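Local coordinates for protein taurine:2-oxoglutarate aminotransferase (Bifidobacterium kashiwanohense PV20-2, PDB 6JIX) that probably transfers the amino group of taurine to 2-oxoglutarate, working as a class-III aminotransferase that depends on pyridoxal 5'-phosphate, at residues G38-D43 and R48-S53; S59-E64 and V328-E333; P177-D182 and V188-V193. All blocks are in the same frame, centred on the assembly; numbering follows the deposited sequence.

How the contacts relate
Contacts 1 and 2 touch, their centres 16 Å apart, through H63 of the 59-64 loop: its backbone N lies 2.6 Å from G38 O and its NE2 lies 2.8 Å from D51 OD2, both probable hydrogen bonds. Contact 1 contributes D51 and S53 to a pocket holding a bound glutamate, while the D51 side chain is about 14 Å from the bound pyridoxal phosphate. Contact 2 comes closer to the cofactor, the N60 side chain being about 11 Å from it. Contact 3 is remote from these sites; its nearest atoms are about 18 Å from contact 1 and about 22 Å from contact 2, although in sequence it is nested between the segments of contact 2.

Contact 1: G38-D43 and R48-S53; sequences GIYFWD and RYTDMS. With GLU (glutamic acid), chain N.
I39 receives a nearly straight hydrogen bond at its O from D51 N (2.7 Å), opening the ladder of a beta hairpin whose strands 40-43 and 48-51 run antiparallel at 149°. Its CD1 lies alongside T50 CG2. Y40 and T50 form a non-hydrogen-bonded pair; over one face of the Y40 ring lies the guanidinium of R48, the two planes only 8° apart and Y40 CE1 3.2 Å from R48 NH1. The bend of R48 at chi3 (87°) turns its end over that ring. F41 and Y49 make the hydrogen-bonded pair, with F41 N to Y49 O at 3.1 Å and Y49 N to F41 O at 2.9 Å. On the face opposite Y40 and R48, Y49 CB sits over the F41 ring, 3.9 Å from its centroid, a CH-pi contact. The D51 carboxylate, held by H63 and L55, and the bound glutamate O stand at the edge of the F41 ring. D51 and S53 line this glutamate's pocket, S53 OG lying 3.4 Å from GLU O. W42 and R48 form a non-hydrogen-bonded pair, W42 NE1 and CD1 beside R48 CB, the two side chains pointing the same way. D43 closes the row: Y49 OH donates to its OD2 at 2.8 Å. Strand 33-37 flanks strand 40-43, strand 407-408 flanks 48-51, helix 426-447 meets I39 and M52, and Y86 of the second subunit meets the F41 ring.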
ATOM      1  N   GLY A  38       2.533  14.588  21.472  1.00 24.91           N
ATOM      2  CA  GLY A  38       2.459  15.960  21.015  1.00 20.35           C
ATOM      3  C   GLY A  38       3.387  16.163  19.840  1.00 29.48           C
ATOM      4  O   GLY A  38       3.394  15.386  18.877  1.00 31.54           O
ATOM      5  N   ILE A  39       4.212  17.199  19.927  1.00 28.38           N
ATOM      6  CA  ILE A  39       5.140  17.543  18.864  1.00 26.48           C
ATOM      7  C   ILE A  39       6.544  16.987  19.129  1.00 31.99           C
ATOM      8  O   ILE A  39       7.512  17.481  18.548  1.00 39.96           O
ATOM      9  CB  ILE A  39       5.187  19.058  18.623  1.00 26.26           C
ATOM     10  CG1 ILE A  39       5.970  19.728  19.755  1.00 24.89           C
ATOM     11  CG2 ILE A  39       3.768  19.624  18.476  1.00 24.40           C
ATOM     12  CD1 ILE A  39       6.487  21.093  19.426  1.00 24.46           C
ATOM     13  N   TYR A  40       6.683  15.996  20.017  1.00 24.53           N
ATOM     14  CA  TYR A  40       7.989  15.487  20.424  1.00 22.60           C
ATOM     15  C   TYR A  40       8.052  13.973  20.293  1.00 26.71           C
ATOM     16  O   TYR A  40       7.031  13.279  20.218  1.00 27.44           O
ATOM     17  CB  TYR A  40       8.333  15.865  21.878  1.00 28.63           C
ATOM     18  CG  TYR A  40       8.102  17.317  22.179  1.00 26.82           C
ATOM     19  CD1 TYR A  40       9.018  18.286  21.778  1.00 27.38           C
ATOM     20  CD2 TYR A  40       6.955  17.726  22.835  1.00 23.55           C
ATOM     21  CE1 TYR A  40       8.800  19.624  22.034  1.00 27.01           C
ATOM     22  CE2 TYR A  40       6.724  19.057  23.096  1.00 27.01           C
ATOM     23  CZ  TYR A  40       7.652  20.006  22.697  1.00 27.89           C
ATOM     24  OH  TYR A  40       7.404  21.337  22.956  1.00 28.32           O
ATOM     25  N   PHE A  41       9.283  13.467  20.267  1.00 25.80           N
ATOM     26  CA  PHE A  41       9.549  12.050  20.483  1.00 25.97           C
ATOM     27  C   PHE A  41      10.901  11.937  21.178  1.00 29.45           C
ATOM     28  O   PHE A  41      11.665  12.912  21.246  1.00 28.59           O
ATOM     29  CB  PHE A  41       9.480  11.229  19.185  1.00 22.40           C
ATOM     30  CG  PHE A  41      10.395  11.695  18.096  1.00 24.47           C
ATOM     31  CD1 PHE A  41      11.718  11.286  18.058  1.00 25.38           C
ATOM     32  CD2 PHE A  41       9.920  12.507  17.073  1.00 28.51           C
ATOM     33  CE1 PHE A  41      12.559  11.694  17.027  1.00 24.29           C
ATOM     34  CE2 PHE A  41      10.754  12.917  16.049  1.00 25.71           C
ATOM     35  CZ  PHE A  41      12.078  12.510  16.028  1.00 23.70           C
ATOM     36  N   TRP A  42      11.155  10.758  21.771  1.00 25.77           N
ATOM     37  CA  TRP A  42      12.297  10.561  22.656  1.00 24.13           C
ATOM     38  C   TRP A  42      13.065   9.309  22.278  1.00 30.33           C
ATOM     39  O   TRP A  42      12.464   8.260  22.017  1.00 31.08           O
ATOM     40  CB  TRP A  42      11.837  10.450  24.121  1.00 27.77           C
ATOM     41  CG  TRP A  42      11.286  11.738  24.684  1.00 27.96           C
ATOM     42  CD1 TRP A  42      11.956  12.668  25.435  1.00 26.39           C
ATOM     43  CD2 TRP A  42       9.953  12.237  24.529  1.00 27.11           C
ATOM     44  NE1 TRP A  42      11.125  13.710  25.746  1.00 25.61           N
ATOM     45  CE2 TRP A  42       9.888  13.472  25.206  1.00 27.65           C
ATOM     46  CE3 TRP A  42       8.805  11.757  23.887  1.00 25.27           C
ATOM     47  CZ2 TRP A  42       8.719  14.234  25.259  1.00 29.00           C
ATOM     48  CZ3 TRP A  42       7.645  12.520  23.943  1.00 27.93           C
ATOM     49  CH2 TRP A  42       7.614  13.743  24.618  1.00 26.91           C
ATOM     50  N   ASP A  43      14.396   9.399  22.315  1.00 32.90           N
ATOM     51  CA  ASP A  43      15.210   8.198  22.183  1.00 36.30           C
ATOM     52  C   ASP A  43      15.307   7.520  23.552  1.00 33.82           C
ATOM     53  O   ASP A  43      14.788   8.017  24.551  1.00 34.41           O
ATOM     54  CB  ASP A  43      16.591   8.532  21.598  1.00 37.30           C
ATOM     55  CG  ASP A  43      17.390   9.525  22.455  1.00 43.86           C
ATOM     56  OD1 ASP A  43      17.299   9.436  23.706  1.00 42.92           O
ATOM     57  OD2 ASP A  43      18.114  10.388  21.878  1.00 37.04           O
ATOM     58  N   ARG A  48      15.062  14.660  23.933  1.00 29.71           N
ATOM     59  CA  ARG A  48      13.802  15.014  23.301  1.00 30.95           C
ATOM     60  C   ARG A  48      14.057  15.685  21.956  1.00 33.37           C
ATOM     61  O   ARG A  48      14.872  16.610  21.859  1.00 30.90           O
ATOM     62  CB  ARG A  48      13.003  15.943  24.219  1.00 30.11           C
ATOM     63  CG  ARG A  48      11.771  16.566  23.595  1.00 28.92           C
ATOM     64  CD  ARG A  48      11.233  17.661  24.475  1.00 28.08           C
ATOM     65  NE  ARG A  48      11.887  18.933  24.184  1.00 30.90           N
ATOM     66  CZ  ARG A  48      11.328  20.118  24.392  1.00 28.66           C
ATOM     67  NH1 ARG A  48      10.106  20.187  24.898  1.00 29.98           N
ATOM     68  NH2 ARG A  48      11.989  21.227  24.099  1.00 29.11           N
ATOM     69  N   TYR A  49      13.341  15.233  20.930  1.00 28.87           N
ATOM     70  CA  TYR A  49      13.401  15.839  19.607  1.00 31.19           C
ATOM     71  C   TYR A  49      12.069  16.523  19.336  1.00 27.50           C
ATOM     72  O   TYR A  49      11.010  15.921  19.528  1.00 30.51           O
ATOM     73  CB  TYR A  49      13.726  14.780  18.532  1.00 28.82           C
ATOM     74  CG  TYR A  49      15.032  14.085  18.841  1.00 31.00           C
ATOM     75  CD1 TYR A  49      16.253  14.600  18.390  1.00 31.13           C
ATOM     76  CD2 TYR A  49      15.058  12.957  19.660  1.00 30.09           C
ATOM     77  CE1 TYR A  49      17.465  13.987  18.722  1.00 32.43           C
ATOM     78  CE2 TYR A  49      16.261  12.332  19.999  1.00 33.25           C
ATOM     79  CZ  TYR A  49      17.461  12.851  19.531  1.00 38.20           C
ATOM     80  OH  TYR A  49      18.638  12.212  19.876  1.00 40.62           O
ATOM     81  N   THR A  50      12.120  17.765  18.872  1.00 25.70           N
ATOM     82  CA  THR A  50      10.916  18.482  18.484  1.00 28.18           C
ATOM     83  C   THR A  50      10.677  18.172  17.015  1.00 31.96           C
ATOM     84  O   THR A  50      11.532  18.455  16.163  1.00 33.67           O
ATOM     85  CB  THR A  50      11.063  19.993  18.712  1.00 30.27           C
ATOM     86  OG1 THR A  50      11.757  20.237  19.946  1.00 29.61           O
ATOM     87  CG2 THR A  50       9.703  20.676  18.778  1.00 25.17           C
ATOM     88  N   ASP A  51       9.506  17.609  16.716  1.00 26.33           N
ATOM     89  CA  ASP A  51       9.248  17.053  15.388  1.00 28.11           C
ATOM     90  C   ASP A  51       8.835  18.179  14.437  1.00 28.05           C
ATOM     91  O   ASP A  51       7.670  18.349  14.071  1.00 25.32           O
ATOM     92  CB  ASP A  51       8.188  15.966  15.482  1.00 26.42           C
ATOM     93  CG  ASP A  51       8.026  15.201  14.193  1.00 32.10           C
ATOM     94  OD1 ASP A  51       8.885  15.354  13.292  1.00 34.06           O
ATOM     95  OD2 ASP A  51       7.034  14.441  14.089  1.00 34.84           O
ATOM     96  N   MET A  52       9.834  18.938  13.991  1.00 26.07           N
ATOM     97  CA  MET A  52       9.589  20.086  13.128  1.00 28.46           C
ATOM     98  C   MET A  52       9.268  19.712  11.671  1.00 30.03           C
ATOM     99  O   MET A  52       8.867  20.594  10.896  1.00 30.24           O
ATOM    100  CB  MET A  52      10.803  21.018  13.202  1.00 26.74           C
ATOM    101  CG  MET A  52      10.980  21.625  14.577  1.00 30.55           C
ATOM    102  SD  MET A  52       9.505  22.533  15.107  1.00 27.96           S
ATOM    103  CE  MET A  52       9.604  23.933  13.974  1.00 31.30           C
ATOM    104  N   SER A  53       9.375  18.438  11.286  1.00 23.64           N
ATOM    105  CA  SER A  53       8.969  17.992   9.958  1.00 27.40           C
ATOM    106  C   SER A  53       7.719  17.119   9.999  1.00 30.61           C
ATOM    107  O   SER A  53       7.348  16.529   8.975  1.00 26.29           O
ATOM    108  CB  SER A  53      10.100  17.210   9.290  1.00 25.46           C
ATOM    109  OG  SER A  53      10.146  15.885   9.810  1.00 23.31           O
TER
HETATM  110  N   GLU N 501      14.215  13.248   9.851  0.80 37.18           N
HETATM  111  CA  GLU N 501      12.769  13.343   9.761  0.80 34.58           C
HETATM  112  C   GLU N 501      12.090  12.894  11.057  0.80 36.32           C
HETATM  113  O   GLU N 501      11.669  13.752  11.917  0.80 35.48           O
HETATM  114  CB  GLU N 501      12.322  12.429   8.629  0.80 27.26           C
HETATM  115  CG  GLU N 501      13.041  11.100   8.739  0.80 28.14           C
HETATM  116  CD  GLU N 501      12.754  10.214   7.536  0.80 32.87           C
HETATM  117  OE1 GLU N 501      12.876  10.771   6.417  0.80 42.62           O
HETATM  118  OE2 GLU N 501      12.405   8.984   7.645  0.80 29.41           O
HETATM  119  OXT GLU N 501      11.952  11.660  11.245  0.80 27.69           O

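Contact 2: S59-E64 and V328-E333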
ATOM      1  N   SER A  59       2.390  13.596  10.438  1.00 28.18           N
ATOM      2  CA  SER A  59       1.840  13.634  11.796  1.00 27.16           C
ATOM      3  C   SER A  59       1.191  14.997  12.063  1.00 26.64           C
ATOM      4  O   SER A  59       1.578  15.752  12.954  1.00 26.86           O
ATOM      5  CB  SER A  59       2.936  13.312  12.799  1.00 27.93           C
ATOM      6  OG  SER A  59       3.450  12.005  12.558  1.00 37.75           O
ATOM      7  N   ASN A  60       0.110  15.256  11.325  1.00 25.12           N
ATOM      8  CA  ASN A  60      -0.453  16.597  11.245  1.00 22.26           C
ATOM      9  C   ASN A  60      -0.992  17.083  12.590  1.00 26.06           C
ATOM     10  O   ASN A  60      -0.976  18.292  12.864  1.00 24.03           O
ATOM     11  CB  ASN A  60      -1.549  16.619  10.179  1.00 25.39           C
ATOM     12  CG  ASN A  60      -0.992  16.850   8.767  1.00 28.84           C
ATOM     13  OD1 ASN A  60       0.200  16.675   8.517  1.00 24.01           O
ATOM     14  ND2 ASN A  60      -1.860  17.252   7.849  1.00 24.77           N
ATOM     15  N   LEU A  61      -1.523  16.177  13.416  1.00 24.27           N
ATOM     16  CA  LEU A  61      -2.061  16.532  14.726  1.00 23.43           C
ATOM     17  C   LEU A  61      -1.125  16.140  15.866  1.00 24.98           C
ATOM     18  O   LEU A  61      -1.589  15.868  16.981  1.00 24.61           O
ATOM     19  CB  LEU A  61      -3.433  15.888  14.928  1.00 20.51           C
ATOM     20  CG  LEU A  61      -4.498  16.415  13.972  1.00 21.69           C
ATOM     21  CD1 LEU A  61      -5.828  15.721  14.191  1.00 21.89           C
ATOM     22  CD2 LEU A  61      -4.627  17.924  14.160  1.00 24.71           C
ATOM     23  N   GLY A  62       0.186  16.123  15.615  1.00 22.32           N
ATOM     24  CA  GLY A  62       1.117  15.676  16.618  1.00 20.99           C
ATOM     25  C   GLY A  62       1.013  14.174  16.817  1.00 25.04           C
ATOM     26  O   GLY A  62       0.434  13.441  16.019  1.00 24.66           O
ATOM     27  N   HIS A  63       1.604  13.723  17.917  1.00 29.16           N
ATOM     28  CA  HIS A  63       1.661  12.310  18.258  1.00 26.61           C
ATOM     29  C   HIS A  63       0.770  11.998  19.457  1.00 30.14           C
ATOM     30  O   HIS A  63       0.597  12.820  20.364  1.00 30.61           O
ATOM     31  CB  HIS A  63       3.110  11.902  18.527  1.00 27.34           C
ATOM     32  CG  HIS A  63       4.025  12.182  17.372  1.00 31.67           C
ATOM     33  ND1 HIS A  63       4.024  11.424  16.218  1.00 23.76           N
ATOM     34  CD2 HIS A  63       4.942  13.159  17.179  1.00 28.75           C
ATOM     35  CE1 HIS A  63       4.926  11.902  15.381  1.00 28.60           C
ATOM     36  NE2 HIS A  63       5.497  12.955  15.939  1.00 28.59           N
ATOM     37  N   GLU A  64       0.171  10.808  19.436  1.00 31.13           N
ATOM     38  CA  GLU A  64      -0.615  10.291  20.558  1.00 31.78           C
ATOM     39  C   GLU A  64      -1.785  11.206  20.911  1.00 30.18           C
ATOM     40  O   GLU A  64      -2.280  11.184  22.044  1.00 33.41           O
ATOM     41  CB  GLU A  64       0.260  10.051  21.791  1.00 26.80           C
ATOM     42  CG  GLU A  64       1.227   8.903  21.614  1.00 29.81           C
ATOM     43  CD  GLU A  64       0.546   7.563  21.683  1.00 28.87           C
ATOM     44  OE1 GLU A  64       0.217   7.152  22.804  1.00 38.07           O
ATOM     45  OE2 GLU A  64       0.340   6.919  20.636  1.00 28.95           O
ATOM     46  N   VAL A 328     -10.322  13.706  11.142  1.00 20.36           N
ATOM     47  CA  VAL A 328     -10.993  14.758  10.384  1.00 24.17           C
ATOM     48  C   VAL A 328     -11.893  15.578  11.298  1.00 24.56           C
ATOM     49  O   VAL A 328     -11.917  16.813  11.213  1.00 26.09           O
ATOM     50  CB  VAL A 328     -11.769  14.164   9.195  1.00 23.58           C
ATOM     51  CG1 VAL A 328     -12.614  15.234   8.533  1.00 16.72           C
ATOM     52  CG2 VAL A 328     -10.795  13.497   8.194  1.00 22.93           C
ATOM     53  N   ASN A 329     -12.621  14.908  12.211  1.00 24.72           N
ATOM     54  CA  ASN A 329     -13.475  15.617  13.167  1.00 24.78           C
ATOM     55  C   ASN A 329     -12.661  16.582  14.019  1.00 23.78           C
ATOM     56  O   ASN A 329     -13.117  17.688  14.318  1.00 24.08           O
ATOM     57  CB  ASN A 329     -14.220  14.629  14.068  1.00 26.83           C
ATOM     58  CG  ASN A 329     -15.557  14.178  13.481  1.00 34.60           C
ATOM     59  OD1 ASN A 329     -16.169  14.885  12.671  1.00 36.42           O
ATOM     60  ND2 ASN A 329     -16.011  12.984  13.882  1.00 32.18           N
ATOM     61  N   TYR A 330     -11.442  16.196  14.392  1.00 23.28           N
ATOM     62  CA  TYR A 330     -10.576  17.112  15.120  1.00 23.44           C
ATOM     63  C   TYR A 330     -10.219  18.338  14.280  1.00 26.33           C
ATOM     64  O   TYR A 330     -10.316  19.479  14.758  1.00 26.68           O
ATOM     65  CB  TYR A 330      -9.308  16.399  15.571  1.00 23.05           C
ATOM     66  CG  TYR A 330      -8.538  17.215  16.585  1.00 28.45           C
ATOM     67  CD1 TYR A 330      -7.700  18.254  16.190  1.00 27.20           C
ATOM     68  CD2 TYR A 330      -8.672  16.961  17.941  1.00 24.88           C
ATOM     69  CE1 TYR A 330      -7.002  18.996  17.133  1.00 31.97           C
ATOM     70  CE2 TYR A 330      -7.985  17.680  18.874  1.00 25.93           C
ATOM     71  CZ  TYR A 330      -7.156  18.701  18.485  1.00 30.20           C
ATOM     72  OH  TYR A 330      -6.484  19.413  19.468  1.00 30.75           O
ATOM     73  N   TYR A 331      -9.767  18.127  13.037  1.00 24.83           N
ATOM     74  CA  TYR A 331      -9.401  19.264  12.193  1.00 27.72           C
ATOM     75  C   TYR A 331     -10.523  20.279  12.202  1.00 26.02           C
ATOM     76  O   TYR A 331     -10.293  21.480  12.379  1.00 24.39           O
ATOM     77  CB  TYR A 331      -9.107  18.834  10.744  1.00 25.07           C
ATOM     78  CG  TYR A 331      -7.841  18.039  10.516  1.00 25.89           C
ATOM     79  CD1 TYR A 331      -6.614  18.491  10.984  1.00 21.08           C
ATOM     80  CD2 TYR A 331      -7.879  16.826   9.820  1.00 22.92           C
ATOM     81  CE1 TYR A 331      -5.472  17.762  10.773  1.00 22.21           C
ATOM     82  CE2 TYR A 331      -6.743  16.092   9.605  1.00 19.97           C
ATOM     83  CZ  TYR A 331      -5.540  16.559  10.079  1.00 24.61           C
ATOM     84  OH  TYR A 331      -4.392  15.821   9.859  1.00 26.57           O
ATOM     85  N   LEU A 332     -11.755  19.793  12.036  1.00 21.59           N
ATOM     86  CA  LEU A 332     -12.906  20.675  11.922  1.00 22.95           C
ATOM     87  C   LEU A 332     -13.267  21.284  13.273  1.00 33.93           C
ATOM     88  O   LEU A 332     -13.295  22.514  13.424  1.00 31.32           O
ATOM     89  CB  LEU A 332     -14.086  19.905  11.330  1.00 20.79           C
ATOM     90  CG  LEU A 332     -13.893  19.334   9.915  1.00 29.70           C
ATOM     91  CD1 LEU A 332     -15.138  18.592   9.416  1.00 21.50           C
ATOM     92  CD2 LEU A 332     -13.490  20.438   8.937  1.00 26.39           C
ATOM     93  N   GLU A 333     -13.522  20.431  14.280  1.00 31.41           N
ATOM     94  CA  GLU A 333     -14.037  20.922  15.556  1.00 30.32           C
ATOM     95  C   GLU A 333     -13.075  21.899  16.222  1.00 34.30           C
ATOM     96  O   GLU A 333     -13.521  22.866  16.851  1.00 36.75           O
ATOM     97  CB  GLU A 333     -14.334  19.749  16.493  1.00 28.60           C
ATOM     98  CG  GLU A 333     -15.669  19.071  16.205  1.00 32.47           C
ATOM     99  CD  GLU A 333     -15.737  17.619  16.681  1.00 42.59           C
ATOM    100  OE1 GLU A 333     -15.206  17.295  17.774  1.00 47.39           O
ATOM    101  OE2 GLU A 333     -16.343  16.798  15.958  1.00 46.53           O
TER
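L61 packs between Y330 and Y331 in a buried, essentially apolar contact that sets the loop between helices 54-57 and 66-78 against the last turns of helix 318-333. No hydrogen bond crosses it, and 218 Å² of surface is buried. L61 is the third residue of a type I beta turn from S59 to G62, closed by G62 N to S59 O (3.0 Å), and its side chain points at the helix. CD1 lies over one face of the Y331 ring, 4.3 Å from the centroid and 21° off the normal, which fits a CH-pi contact. The other branch, CD2, reaches Y331 CE1 at 3.5 Å and, obliquely, Y330 CD1 at 3.7 Å. With CG of Y330 anti to its backbone N (chi1 -167°), that ring stands on the loop side of the helix. In this class-III aminotransferase the turn lies close to the cofactor site: the N60 side chain is about 6 Å from that of K281, a pyridoxal phosphate-binding residue. N60 CB meets the Y331 ring at its edge and in its plane, the amide being turned 73° from the ring. The polar ends find partners in the surrounding chain: Y331 OH bonds to G282 O, next to K281, and N60 OD1 takes a hydrogen bond from R260 NH2. Helix 66-78 supplies I68 against L61 and E67 against Y330.

Contact 3: P177-D182 and V188-V193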
ATOM      1  N   PRO A 177       7.918  24.999 -13.154  1.00 28.55           N
ATOM      2  CA  PRO A 177       8.838  26.063 -12.731  1.00 30.20           C
ATOM      3  C   PRO A 177       9.164  25.973 -11.251  1.00 27.15           C
ATOM      4  O   PRO A 177       8.286  25.760 -10.411  1.00 20.69           O
ATOM      5  CB  PRO A 177       8.055  27.348 -13.032  1.00 27.37           C
ATOM      6  CG  PRO A 177       6.630  26.932 -12.860  1.00 25.22           C
ATOM      7  CD  PRO A 177       6.548  25.504 -13.363  1.00 26.73           C
ATOM      8  N   ASN A 178      10.446  26.136 -10.948  1.00 28.03           N
ATOM      9  CA  ASN A 178      10.926  26.405  -9.596  1.00 32.21           C
ATOM     10  C   ASN A 178      11.471  27.823  -9.662  1.00 31.46           C
ATOM     11  O   ASN A 178      12.636  28.032 -10.004  1.00 33.29           O
ATOM     12  CB  ASN A 178      12.001  25.417  -9.139  1.00 33.94           C
ATOM     13  CG  ASN A 178      12.504  25.694  -7.698  1.00 35.40           C
ATOM     14  OD1 ASN A 178      12.307  26.778  -7.139  1.00 32.01           O
ATOM     15  ND2 ASN A 178      13.169  24.705  -7.113  1.00 33.89           N
ATOM     16  N   MET A 179      10.617  28.794  -9.327  1.00 26.37           N
ATOM     17  CA  MET A 179      10.904  30.191  -9.640  1.00 30.32           C
ATOM     18  C   MET A 179      12.318  30.601  -9.243  1.00 31.47           C
ATOM     19  O   MET A 179      13.073  31.119 -10.071  1.00 30.43           O
ATOM     20  CB  MET A 179       9.870  31.091  -8.982  1.00 29.65           C
ATOM     21  CG  MET A 179       8.729  31.342  -9.914  1.00 30.78           C
ATOM     22  SD  MET A 179       7.546  32.469  -9.215  1.00 46.32           S
ATOM     23  CE  MET A 179       7.724  33.835 -10.366  1.00 36.94           C
ATOM     24  N   TYR A 180      12.706  30.378  -7.983  1.00 30.10           N
ATOM     25  CA  TYR A 180      14.037  30.806  -7.565  1.00 25.20           C
ATOM     26  C   TYR A 180      15.130  30.110  -8.375  1.00 30.26           C
ATOM     27  O   TYR A 180      16.014  30.767  -8.935  1.00 30.43           O
ATOM     28  CB  TYR A 180      14.239  30.570  -6.074  1.00 27.90           C
ATOM     29  CG  TYR A 180      15.606  31.027  -5.624  1.00 34.76           C
ATOM     30  CD1 TYR A 180      15.823  32.333  -5.172  1.00 31.62           C
ATOM     31  CD2 TYR A 180      16.701  30.162  -5.681  1.00 34.41           C
ATOM     32  CE1 TYR A 180      17.088  32.753  -4.781  1.00 29.55           C
ATOM     33  CE2 TYR A 180      17.972  30.576  -5.284  1.00 30.65           C
ATOM     34  CZ  TYR A 180      18.161  31.866  -4.843  1.00 31.63           C
ATOM     35  OH  TYR A 180      19.433  32.257  -4.465  1.00 36.35           O
ATOM     36  N   GLU A 181      15.084  28.774  -8.463  1.00 32.70           N
ATOM     37  CA  GLU A 181      16.163  28.045  -9.128  1.00 27.41           C
ATOM     38  C   GLU A 181      16.242  28.336 -10.631  1.00 33.69           C
ATOM     39  O   GLU A 181      17.263  28.034 -11.264  1.00 31.01           O
ATOM     40  CB  GLU A 181      16.004  26.547  -8.879  1.00 30.44           C
ATOM     41  CG  GLU A 181      16.287  26.120  -7.436  1.00 32.30           C
ATOM     42  CD  GLU A 181      16.423  24.619  -7.277  1.00 30.03           C
ATOM     43  OE1 GLU A 181      16.636  23.936  -8.300  1.00 35.83           O
ATOM     44  OE2 GLU A 181      16.321  24.130  -6.126  1.00 32.95           O
ATOM     45  N   ASP A 182      15.179  28.863 -11.227  1.00 32.23           N
ATOM     46  CA  ASP A 182      15.174  29.194 -12.640  1.00 29.82           C
ATOM     47  C   ASP A 182      15.575  30.643 -12.904  1.00 34.87           C
ATOM     48  O   ASP A 182      15.684  31.037 -14.065  1.00 35.05           O
ATOM     49  CB  ASP A 182      13.786  28.928 -13.243  1.00 30.66           C
ATOM     50  CG  ASP A 182      13.387  27.445 -13.205  1.00 36.50           C
ATOM     51  OD1 ASP A 182      14.267  26.552 -13.310  1.00 39.00           O
ATOM     52  OD2 ASP A 182      12.170  27.179 -13.081  1.00 35.22           O
ATOM     53  N   VAL A 188       7.738  39.789  -8.228  1.00 52.23           N
ATOM     54  CA  VAL A 188       7.547  40.547  -9.461  1.00 47.07           C
ATOM     55  C   VAL A 188       7.414  39.725 -10.750  1.00 42.52           C
ATOM     56  O   VAL A 188       7.289  40.309 -11.831  1.00 55.52           O
ATOM     57  CB  VAL A 188       8.695  41.573  -9.569  1.00 48.35           C
ATOM     58  CG1 VAL A 188       8.472  42.703  -8.565  1.00 52.12           C
ATOM     59  CG2 VAL A 188      10.054  40.898  -9.276  1.00 42.78           C
ATOM     60  N   ASP A 189       7.599  38.393 -10.710  1.00 46.18           N
ATOM     61  CA  ASP A 189       7.799  37.685 -11.985  1.00 41.91           C
ATOM     62  C   ASP A 189       6.734  36.658 -12.373  1.00 40.28           C
ATOM     63  O   ASP A 189       6.819  36.089 -13.470  1.00 35.51           O
ATOM     64  CB  ASP A 189       9.167  36.992 -11.972  1.00 38.45           C
ATOM     65  CG  ASP A 189      10.262  37.914 -12.410  1.00 41.84           C
ATOM     66  OD1 ASP A 189       9.954  38.842 -13.200  1.00 39.51           O
ATOM     67  OD2 ASP A 189      11.406  37.744 -11.934  1.00 41.79           O
ATOM     68  N   ASP A 190       5.669  36.511 -11.592  1.00 35.76           N
ATOM     69  CA  ASP A 190       4.784  35.369 -11.768  1.00 27.69           C
ATOM     70  C   ASP A 190       4.092  35.362 -13.122  1.00 29.49           C
ATOM     71  O   ASP A 190       3.965  34.301 -13.737  1.00 28.65           O
ATOM     72  CB  ASP A 190       3.737  35.329 -10.652  1.00 34.51           C
ATOM     73  CG  ASP A 190       4.357  35.182  -9.294  1.00 37.96           C
ATOM     74  OD1 ASP A 190       5.586  35.414  -9.178  1.00 43.09           O
ATOM     75  OD2 ASP A 190       3.621  34.836  -8.351  1.00 37.07           O
ATOM     76  N   ALA A 191       3.654  36.518 -13.623  1.00 28.20           N
ATOM     77  CA  ALA A 191       2.844  36.505 -14.835  1.00 29.33           C
ATOM     78  C   ALA A 191       3.633  36.024 -16.049  1.00 32.31           C
ATOM     79  O   ALA A 191       3.062  35.353 -16.925  1.00 23.05           O
ATOM     80  CB  ALA A 191       2.287  37.900 -15.084  1.00 26.32           C
ATOM     81  N   THR A 192       4.941  36.321 -16.091  1.00 31.14           N
ATOM     82  CA  THR A 192       5.812  35.874 -17.179  1.00 32.27           C
ATOM     83  C   THR A 192       6.098  34.384 -17.073  1.00 32.20           C
ATOM     84  O   THR A 192       6.019  33.639 -18.064  1.00 28.71           O
ATOM     85  CB  THR A 192       7.139  36.640 -17.147  1.00 31.01           C
ATOM     86  OG1 THR A 192       6.897  38.046 -17.145  1.00 42.01           O
ATOM     87  CG2 THR A 192       7.968  36.281 -18.336  1.00 29.66           C
ATOM     88  N   VAL A 193       6.512  33.952 -15.885  1.00 28.60           N
ATOM     89  CA  VAL A 193       6.799  32.545 -15.675  1.00 29.77           C
ATOM     90  C   VAL A 193       5.552  31.712 -15.934  1.00 28.20           C
ATOM     91  O   VAL A 193       5.610  30.664 -16.589  1.00 31.04           O
ATOM     92  CB  VAL A 193       7.371  32.338 -14.267  1.00 22.62           C
ATOM     93  CG1 VAL A 193       7.727  30.896 -14.079  1.00 27.25           C
ATOM     94  CG2 VAL A 193       8.601  33.199 -14.108  1.00 22.26           C
TER
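M179 and P177 pack on D189, just before helix 190-208, and on D190 and V193 of its first turn, within a beta-alpha-beta crossover. The chain leaves edge strand 171-174 of the seven-stranded mixed sheet, makes a short, weakly bonded helix at about 179-182, and enters helix 190-208, which leads back to the parallel strand 213-219; strand 135-139 lies between the two strands. The contact therefore folds the connection onto the start of the crossover helix, burying 195 Å² without any hydrogen bond between the segments. The M179 side chain points at the helix and is extended at chi2 (-177°) before bending at SD, which delivers the methyl CE to the chain at the helix start. There CE lies 3.6 Å from the backbone C of D189 and also packs on D189 CB and V193 CG2. CE also meets D190 OD1, the methionine running across that carboxylate at about a right angle; OD2 accepts a hydrogen bond from E232 N. An alanine here would remove the thioether arm, and the helix start would probably lose its main apolar partner, leaving a gap between D189 and V193 and the short helix. V193 offers its two methyls to different partners: with CG1 anti to the backbone N (chi1 -177°), CG2 faces M179 while CG1 touches the proline at 3.7 Å from P177 CB. Y197, one turn further along, touches P177 and D182, and Y184 from the intervening loop packs on D189 and V193. The short helix is tied at its own start by D182, whose N bonds to N178 O at 2.9 Å and whose OD2 receives N178 N from above the carboxylate plane, also at 2.9 Å.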